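Local coordinates for protein alpha-glucosidase (Bacteroides thetaiotaomicron, PDB 5XFM) that hydrolyses beta-L-arabinopyranosides and alpha-galactosides as a bifunctional family 97 glycoside hydrolase, at residues V209-S221 with C435-N447. The protein carries 1 engineered substitution. Residues are numbered along the deposited sequence; the frame is centred on the assembly and turned at random.
Sequences VSETGVDSRYCGS and CTLPRGWERMYPN
R439 forms a salt bridge with E211 and reaches on to the backbone of S221. Its NE donates to E211 OE2 over 2.9 Å, on the anti side of that oxygen and tilted out of the carboxylate plane. The carboxylate and guanidinium planes are 61° apart, so the two groups are not paired flat. R439 NH2 gives S221 O a bond of 3.0 Å, on a lone pair and within the guanidinium plane. G220 CA lies over one guanidinium face, and V214 runs alongside the aliphatic chain, its CG2 3.6 Å from R439 CD. G213 N donates to R439 O. W441 NE1 points to V214 O at 3.1 Å, nearly along the C=O axis. M444 curls back at its last torsion (chi3 71°), and its CE packs 3.5 Å from V214 O.

In the second shell, S221 N takes the syn lone pair of E211 OE2, and R261 forms a salt bridge with OE1. R439 NH1 is held by T436 OG1 at 2.7 Å, which fixes the other end of the guanidinium. A methionine in place of R439 would probably leave the buried E211 with one positive partner fewer and S221 O without this donor.

The contact joins the end of strand 206-212 and its following loop to the loop and short helix after strand 429-432, packing the N-terminal beta-sheet domain against the catalytic TIM barrel of this GH97 enzyme.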
ATOM      1  N   VAL A 209      -7.520  10.286   1.598  1.00 17.78           N
ATOM      2  CA  VAL A 209      -7.043  10.920   0.370  1.00 12.29           C
ATOM      3  C   VAL A 209      -5.853  10.159  -0.212  1.00 18.87           C
ATOM      4  O   VAL A 209      -4.884   9.884   0.494  1.00 18.32           O
ATOM      5  CB  VAL A 209      -6.639  12.387   0.629  1.00 12.34           C
ATOM      6  CG1 VAL A 209      -5.954  12.992  -0.576  1.00 11.89           C
ATOM      7  CG2 VAL A 209      -7.862  13.207   1.040  1.00 16.66           C
ATOM      8  N   SER A 210      -5.926   9.800  -1.490  1.00 15.08           N
ATOM      9  CA  SER A 210      -4.787   9.145  -2.129  1.00 16.83           C
ATOM     10  C   SER A 210      -4.741   9.439  -3.623  1.00 19.04           C
ATOM     11  O   SER A 210      -5.383  10.368  -4.096  1.00 22.58           O
ATOM     12  CB  SER A 210      -4.828   7.636  -1.891  1.00 17.42           C
ATOM     13  OG  SER A 210      -3.544   7.064  -2.078  1.00 20.15           O
ATOM     14  N   GLU A 211      -3.963   8.660  -4.360  1.00 16.31           N
ATOM     15  CA  GLU A 211      -3.948   8.783  -5.812  1.00 15.93           C
ATOM     16  C   GLU A 211      -3.642   7.428  -6.436  1.00 20.06           C
ATOM     17  O   GLU A 211      -2.953   6.595  -5.835  1.00 19.75           O
ATOM     18  CB  GLU A 211      -2.921   9.828  -6.266  1.00 11.39           C
ATOM     19  CG  GLU A 211      -1.488   9.328  -6.253  1.00 22.48           C
ATOM     20  CD  GLU A 211      -0.493  10.349  -6.765  1.00 21.08           C
ATOM     21  OE1 GLU A 211      -0.889  11.223  -7.563  1.00 10.73           O
ATOM     22  OE2 GLU A 211       0.690  10.271  -6.358  1.00 17.19           O
ATOM     23  N   THR A 212      -4.148   7.209  -7.644  1.00 18.91           N
ATOM     24  CA  THR A 212      -3.882   5.954  -8.338  1.00 19.30           C
ATOM     25  C   THR A 212      -3.707   6.153  -9.839  1.00 20.24           C
ATOM     26  O   THR A 212      -4.085   7.193 -10.392  1.00 16.84           O
ATOM     27  CB  THR A 212      -5.008   4.937  -8.092  1.00 17.94           C
ATOM     28  OG1 THR A 212      -4.628   3.661  -8.620  1.00 16.41           O
ATOM     29  CG2 THR A 212      -6.298   5.404  -8.753  1.00 15.66           C
ATOM     30  N   GLY A 213      -3.153   5.137 -10.497  1.00 17.64           N
ATOM     31  CA  GLY A 213      -2.930   5.192 -11.927  1.00 13.86           C
ATOM     32  C   GLY A 213      -1.726   6.036 -12.277  1.00 17.86           C
ATOM     33  O   GLY A 213      -1.663   6.629 -13.352  1.00 21.12           O
ATOM     34  N   VAL A 214      -0.757   6.082 -11.368  1.00 19.33           N
ATOM     35  CA  VAL A 214       0.522   6.712 -11.670  1.00 18.74           C
ATOM     36  C   VAL A 214       1.470   5.733 -12.352  1.00 23.79           C
ATOM     37  O   VAL A 214       1.813   4.683 -11.797  1.00 25.18           O
ATOM     38  CB  VAL A 214       1.201   7.262 -10.407  1.00 19.68           C
ATOM     39  CG1 VAL A 214       2.612   7.764 -10.732  1.00 16.22           C
ATOM     40  CG2 VAL A 214       0.343   8.346  -9.775  1.00 17.03           C
ATOM     41  N   ASP A 215       1.883   6.078 -13.565  1.00 22.25           N
ATOM     42  CA  ASP A 215       2.851   5.273 -14.287  1.00 18.53           C
ATOM     43  C   ASP A 215       3.898   6.184 -14.882  1.00 21.11           C
ATOM     44  O   ASP A 215       4.106   7.293 -14.396  1.00 24.77           O
ATOM     45  CB  ASP A 215       2.178   4.424 -15.375  1.00 27.64           C
ATOM     46  CG  ASP A 215       1.262   5.235 -16.291  1.00 27.96           C
ATOM     47  OD1 ASP A 215       1.600   6.385 -16.653  1.00 24.00           O
ATOM     48  OD2 ASP A 215       0.193   4.704 -16.660  1.00 34.45           O
ATOM     49  N   SER A 216       4.515   5.742 -15.968  1.00 17.20           N
ATOM     50  CA  SER A 216       5.612   6.481 -16.579  1.00 18.86           C
ATOM     51  C   SER A 216       5.200   7.867 -17.087  1.00 20.81           C
ATOM     52  O   SER A 216       6.052   8.710 -17.359  1.00 22.23           O
ATOM     53  CB  SER A 216       6.233   5.650 -17.710  1.00 18.97           C
ATOM     54  OG  SER A 216       5.335   5.477 -18.785  1.00 30.74           O
ATOM     55  N   ARG A 217       3.897   8.096 -17.233  1.00 28.85           N
ATOM     56  CA  ARG A 217       3.405   9.341 -17.824  1.00 26.31           C
ATOM     57  C   ARG A 217       3.242  10.488 -16.819  1.00 23.45           C
ATOM     58  O   ARG A 217       2.793  11.568 -17.180  1.00 21.29           O
ATOM     59  CB  ARG A 217       2.079   9.086 -18.548  1.00 23.88           C
ATOM     60  CG  ARG A 217       2.266   8.443 -19.923  1.00 33.48           C
ATOM     61  CD  ARG A 217       0.991   7.821 -20.464  1.00 36.71           C
ATOM     62  NE  ARG A 217       0.545   6.689 -19.656  1.00 43.67           N
ATOM     63  CZ  ARG A 217      -0.689   6.189 -19.680  1.00 50.81           C
ATOM     64  NH1 ARG A 217      -1.613   6.726 -20.472  1.00 46.37           N
ATOM     65  NH2 ARG A 217      -1.003   5.155 -18.908  1.00 43.48           N
ATOM     66  N   TYR A 218       3.631  10.273 -15.567  1.00 19.77           N
ATOM     67  CA  TYR A 218       3.509  11.334 -14.574  1.00 18.68           C
ATOM     68  C   TYR A 218       4.510  11.129 -13.445  1.00 22.56           C
ATOM     69  O   TYR A 218       5.297  10.185 -13.457  1.00 26.82           O
ATOM     70  CB  TYR A 218       2.089  11.375 -14.012  1.00 19.90           C
ATOM     71  CG  TYR A 218       1.506  12.756 -13.752  1.00 19.32           C
ATOM     72  CD1 TYR A 218       1.001  13.525 -14.797  1.00 17.48           C
ATOM     73  CD2 TYR A 218       1.401  13.260 -12.461  1.00 17.36           C
ATOM     74  CE1 TYR A 218       0.435  14.767 -14.575  1.00 16.44           C
ATOM     75  CE2 TYR A 218       0.833  14.512 -12.223  1.00 23.55           C
ATOM     76  CZ  TYR A 218       0.351  15.261 -13.287  1.00 26.40           C
ATOM     77  OH  TYR A 218      -0.214  16.500 -13.065  1.00 14.96           O
ATOM     78  N   CYS A 219       4.462  12.021 -12.465  1.00 18.04           N
ATOM     79  CA  CYS A 219       5.250  11.874 -11.254  1.00 20.72           C
ATOM     80  C   CYS A 219       4.345  11.338 -10.152  1.00 19.78           C
ATOM     81  O   CYS A 219       3.122  11.409 -10.263  1.00 17.39           O
ATOM     82  CB  CYS A 219       5.856  13.217 -10.843  1.00 19.18           C
ATOM     83  SG  CYS A 219       4.605  14.490 -10.521  1.00 18.57           S
ATOM     84  N   GLY A 220       4.942  10.795  -9.097  1.00 22.58           N
ATOM     85  CA  GLY A 220       4.188  10.458  -7.903  1.00 19.49           C
ATOM     86  C   GLY A 220       3.949  11.743  -7.134  1.00 17.54           C
ATOM     87  O   GLY A 220       4.818  12.609  -7.100  1.00 15.92           O
ATOM     88  N   SER A 221       2.772  11.893  -6.537  1.00 15.74           N
ATOM     89  CA  SER A 221       2.484  13.114  -5.793  1.00 20.22           C
ATOM     90  C   SER A 221       2.263  12.831  -4.312  1.00 17.33           C
ATOM     91  O   SER A 221       2.204  11.675  -3.888  1.00 15.43           O
ATOM     92  CB  SER A 221       1.268  13.831  -6.382  1.00 18.63           C
ATOM     93  OG  SER A 221       1.598  14.459  -7.608  1.00 16.42           O
ATOM     94  N   CYS A 435      11.057   2.173  -1.456  1.00 15.71           N
ATOM     95  CA  CYS A 435      10.284   2.552  -2.632  1.00 15.48           C
ATOM     96  C   CYS A 435       9.101   3.442  -2.308  1.00 21.08           C
ATOM     97  O   CYS A 435       8.807   3.733  -1.142  1.00 19.90           O
ATOM     98  CB  CYS A 435       9.777   1.293  -3.344  1.00 11.72           C
ATOM     99  SG  CYS A 435       8.680   0.264  -2.308  1.00 20.60           S
ATOM    100  N   THR A 436       8.416   3.865  -3.361  1.00 15.47           N
ATOM    101  CA  THR A 436       7.243   4.694  -3.206  1.00 15.38           C
ATOM    102  C   THR A 436       5.994   3.843  -3.050  1.00 21.32           C
ATOM    103  O   THR A 436       6.020   2.629  -3.292  1.00 17.68           O
ATOM    104  CB  THR A 436       7.073   5.630  -4.394  1.00 14.79           C
ATOM    105  OG1 THR A 436       6.052   6.597  -4.115  1.00 16.75           O
ATOM    106  CG2 THR A 436       6.734   4.846  -5.667  1.00 15.10           C
ATOM    107  N   LEU A 437       4.904   4.496  -2.652  1.00 12.96           N
ATOM    108  CA  LEU A 437       3.611   3.846  -2.505  1.00 16.78           C
ATOM    109  C   LEU A 437       3.152   3.287  -3.846  1.00 18.18           C
ATOM    110  O   LEU A 437       3.320   3.945  -4.871  1.00 17.55           O
ATOM    111  CB  LEU A 437       2.573   4.840  -1.972  1.00 15.77           C
ATOM    112  CG  LEU A 437       1.155   4.335  -1.712  1.00 20.78           C
ATOM    113  CD1 LEU A 437       1.145   3.597  -0.388  1.00 16.24           C
ATOM    114  CD2 LEU A 437       0.116   5.463  -1.712  1.00 18.70           C
ATOM    115  N   PRO A 438       2.589   2.063  -3.851  1.00 20.26           N
ATOM    116  CA  PRO A 438       2.001   1.511  -5.075  1.00 18.76           C
ATOM    117  C   PRO A 438       0.707   2.246  -5.402  1.00 19.35           C
ATOM    118  O   PRO A 438      -0.061   2.574  -4.496  1.00 20.02           O
ATOM    119  CB  PRO A 438       1.739   0.048  -4.714  1.00 14.96           C
ATOM    120  CG  PRO A 438       1.524   0.079  -3.237  1.00 18.73           C
ATOM    121  CD  PRO A 438       2.474   1.123  -2.720  1.00 17.87           C
ATOM    122  N   ARG A 439       0.479   2.537  -6.673  1.00 18.28           N
ATOM    123  CA  ARG A 439      -0.683   3.335  -7.033  1.00 21.85           C
ATOM    124  C   ARG A 439      -1.590   2.574  -8.001  1.00 19.27           C
ATOM    125  O   ARG A 439      -1.656   2.894  -9.190  1.00 20.59           O
ATOM    126  CB  ARG A 439      -0.217   4.669  -7.613  1.00 17.53           C
ATOM    127  CG  ARG A 439       0.122   5.701  -6.530  1.00 19.86           C
ATOM    128  CD  ARG A 439       1.392   6.447  -6.896  1.00 18.71           C
ATOM    129  NE  ARG A 439       1.688   7.611  -6.060  1.00 14.29           N
ATOM    130  CZ  ARG A 439       2.697   7.679  -5.194  1.00 14.73           C
ATOM    131  NH1 ARG A 439       3.499   6.638  -5.019  1.00 14.63           N
ATOM    132  NH2 ARG A 439       2.902   8.788  -4.498  1.00 14.95           N
ATOM    133  N   GLY A 440      -2.280   1.559  -7.482  1.00 17.48           N
ATOM    134  CA  GLY A 440      -3.119   0.717  -8.311  1.00 19.02           C
ATOM    135  C   GLY A 440      -2.278  -0.261  -9.116  1.00 19.12           C
ATOM    136  O   GLY A 440      -2.716  -0.768 -10.148  1.00 16.73           O
ATOM    137  N   TRP A 441      -1.059  -0.520  -8.648  1.00 14.02           N
ATOM    138  CA  TRP A 441      -0.090  -1.264  -9.445  1.00 19.08           C
ATOM    139  C   TRP A 441      -0.401  -2.759  -9.666  1.00 19.98           C
ATOM    140  O   TRP A 441       0.033  -3.322 -10.674  1.00 17.39           O
ATOM    141  CB  TRP A 441       1.307  -1.101  -8.824  1.00 18.94           C
ATOM    142  CG  TRP A 441       1.892   0.269  -9.091  1.00 17.58           C
ATOM    143  CD1 TRP A 441       1.248   1.335  -9.653  1.00 15.23           C
ATOM    144  CD2 TRP A 441       3.242   0.696  -8.858  1.00 18.60           C
ATOM    145  NE1 TRP A 441       2.103   2.401  -9.764  1.00 21.06           N
ATOM    146  CE2 TRP A 441       3.334   2.038  -9.283  1.00 19.18           C
ATOM    147  CE3 TRP A 441       4.380   0.078  -8.325  1.00 19.37           C
ATOM    148  CZ2 TRP A 441       4.518   2.772  -9.193  1.00 14.54           C
ATOM    149  CZ3 TRP A 441       5.556   0.808  -8.237  1.00 15.58           C
ATOM    150  CH2 TRP A 441       5.615   2.142  -8.667  1.00 16.69           C
ATOM    151  N   GLU A 442      -1.178  -3.383  -8.778  1.00 14.64           N
ATOM    152  CA  GLU A 442      -1.559  -4.789  -8.959  1.00 12.71           C
ATOM    153  C   GLU A 442      -2.358  -4.991 -10.250  1.00 24.68           C
ATOM    154  O   GLU A 442      -2.138  -5.956 -10.991  1.00 22.50           O
ATOM    155  CB  GLU A 442      -2.394  -5.294  -7.771  1.00 15.30           C
ATOM    156  CG  GLU A 442      -1.655  -5.428  -6.433  1.00 21.84           C
ATOM    157  CD  GLU A 442      -1.760  -4.185  -5.565  1.00 24.52           C
ATOM    158  OE1 GLU A 442      -2.075  -3.104  -6.112  1.00 25.69           O
ATOM    159  OE2 GLU A 442      -1.545  -4.293  -4.335  1.00 14.77           O
ATOM    160  N   ARG A 443      -3.280  -4.072 -10.522  1.00 18.45           N
ATOM    161  CA  ARG A 443      -4.083  -4.153 -11.727  1.00 14.44           C
ATOM    162  C   ARG A 443      -3.279  -3.676 -12.926  1.00 21.72           C
ATOM    163  O   ARG A 443      -3.334  -4.283 -13.992  1.00 23.91           O
ATOM    164  CB  ARG A 443      -5.365  -3.332 -11.593  1.00 25.78           C
ATOM    165  CG  ARG A 443      -6.315  -3.518 -12.761  1.00 19.89           C
ATOM    166  CD  ARG A 443      -7.755  -3.362 -12.325  1.00 21.23           C
ATOM    167  NE  ARG A 443      -8.674  -3.539 -13.447  1.00 28.41           N
ATOM    168  CZ  ARG A 443      -9.120  -4.726 -13.850  1.00 33.55           C
ATOM    169  NH1 ARG A 443      -8.716  -5.832 -13.228  1.00 26.48           N
ATOM    170  NH2 ARG A 443      -9.960  -4.814 -14.876  1.00 29.52           N
ATOM    171  N   MET A 444      -2.545  -2.581 -12.758  1.00 14.64           N
ATOM    172  CA  MET A 444      -1.767  -2.043 -13.863  1.00 19.33           C
ATOM    173  C   MET A 444      -0.683  -3.013 -14.359  1.00 22.40           C
ATOM    174  O   MET A 444      -0.430  -3.082 -15.564  1.00 19.20           O
ATOM    175  CB  MET A 444      -1.152  -0.705 -13.468  1.00 14.90           C
ATOM    176  CG  MET A 444      -2.195   0.372 -13.255  1.00 19.61           C
ATOM    177  SD  MET A 444      -1.670   1.739 -12.217  1.00 16.95           S
ATOM    178  CE  MET A 444      -0.509   2.572 -13.296  1.00 15.84           C
ATOM    179  N   TYR A 445      -0.074  -3.770 -13.440  1.00 21.07           N
ATOM    180  CA  TYR A 445       1.035  -4.682 -13.773  1.00 19.45           C
ATOM    181  C   TYR A 445       0.816  -6.123 -13.288  1.00 17.88           C
ATOM    182  O   TYR A 445       0.913  -6.397 -12.091  1.00 16.84           O
ATOM    183  CB  TYR A 445       2.343  -4.155 -13.182  1.00 18.95           C
ATOM    184  CG  TYR A 445       2.630  -2.709 -13.517  1.00 24.97           C
ATOM    185  CD1 TYR A 445       3.181  -2.354 -14.742  1.00 21.39           C
ATOM    186  CD2 TYR A 445       2.332  -1.696 -12.610  1.00 15.70           C
ATOM    187  CE1 TYR A 445       3.442  -1.031 -15.049  1.00 22.36           C
ATOM    188  CE2 TYR A 445       2.586  -0.382 -12.906  1.00 14.64           C
ATOM    189  CZ  TYR A 445       3.139  -0.050 -14.123  1.00 24.07           C
ATOM    190  OH  TYR A 445       3.389   1.272 -14.415  1.00 33.39           O
ATOM    191  N   PRO A 446       0.574  -7.053 -14.226  1.00 19.16           N
ATOM    192  CA  PRO A 446       0.257  -8.463 -13.941  1.00 21.02           C
ATOM    193  C   PRO A 446       1.293  -9.181 -13.076  1.00 19.54           C
ATOM    194  O   PRO A 446       0.929 -10.116 -12.362  1.00 26.97           O
ATOM    195  CB  PRO A 446       0.210  -9.103 -15.335  1.00 19.65           C
ATOM    196  CG  PRO A 446      -0.091  -7.976 -16.265  1.00 25.65           C
ATOM    197  CD  PRO A 446       0.560  -6.760 -15.670  1.00 22.14           C
ATOM    198  N   ASN A 447       2.553  -8.761 -13.139  1.00 15.52           N
ATOM    199  CA  ASN A 447       3.618  -9.442 -12.395  1.00 21.88           C
ATOM    200  C   ASN A 447       4.071  -8.689 -11.143  1.00 18.39           C
ATOM    201  O   ASN A 447       5.031  -9.078 -10.484  1.00 15.45           O
ATOM    202  CB  ASN A 447       4.820  -9.708 -13.310  1.00 18.70           C
ATOM    203  CG  ASN A 447       5.341  -8.447 -13.982  1.00 17.73           C
ATOM    204  OD1 ASN A 447       4.570  -7.583 -14.410  1.00 17.36           O
ATOM    205  ND2 ASN A 447       6.654  -8.349 -14.096  1.00 12.66           N
TER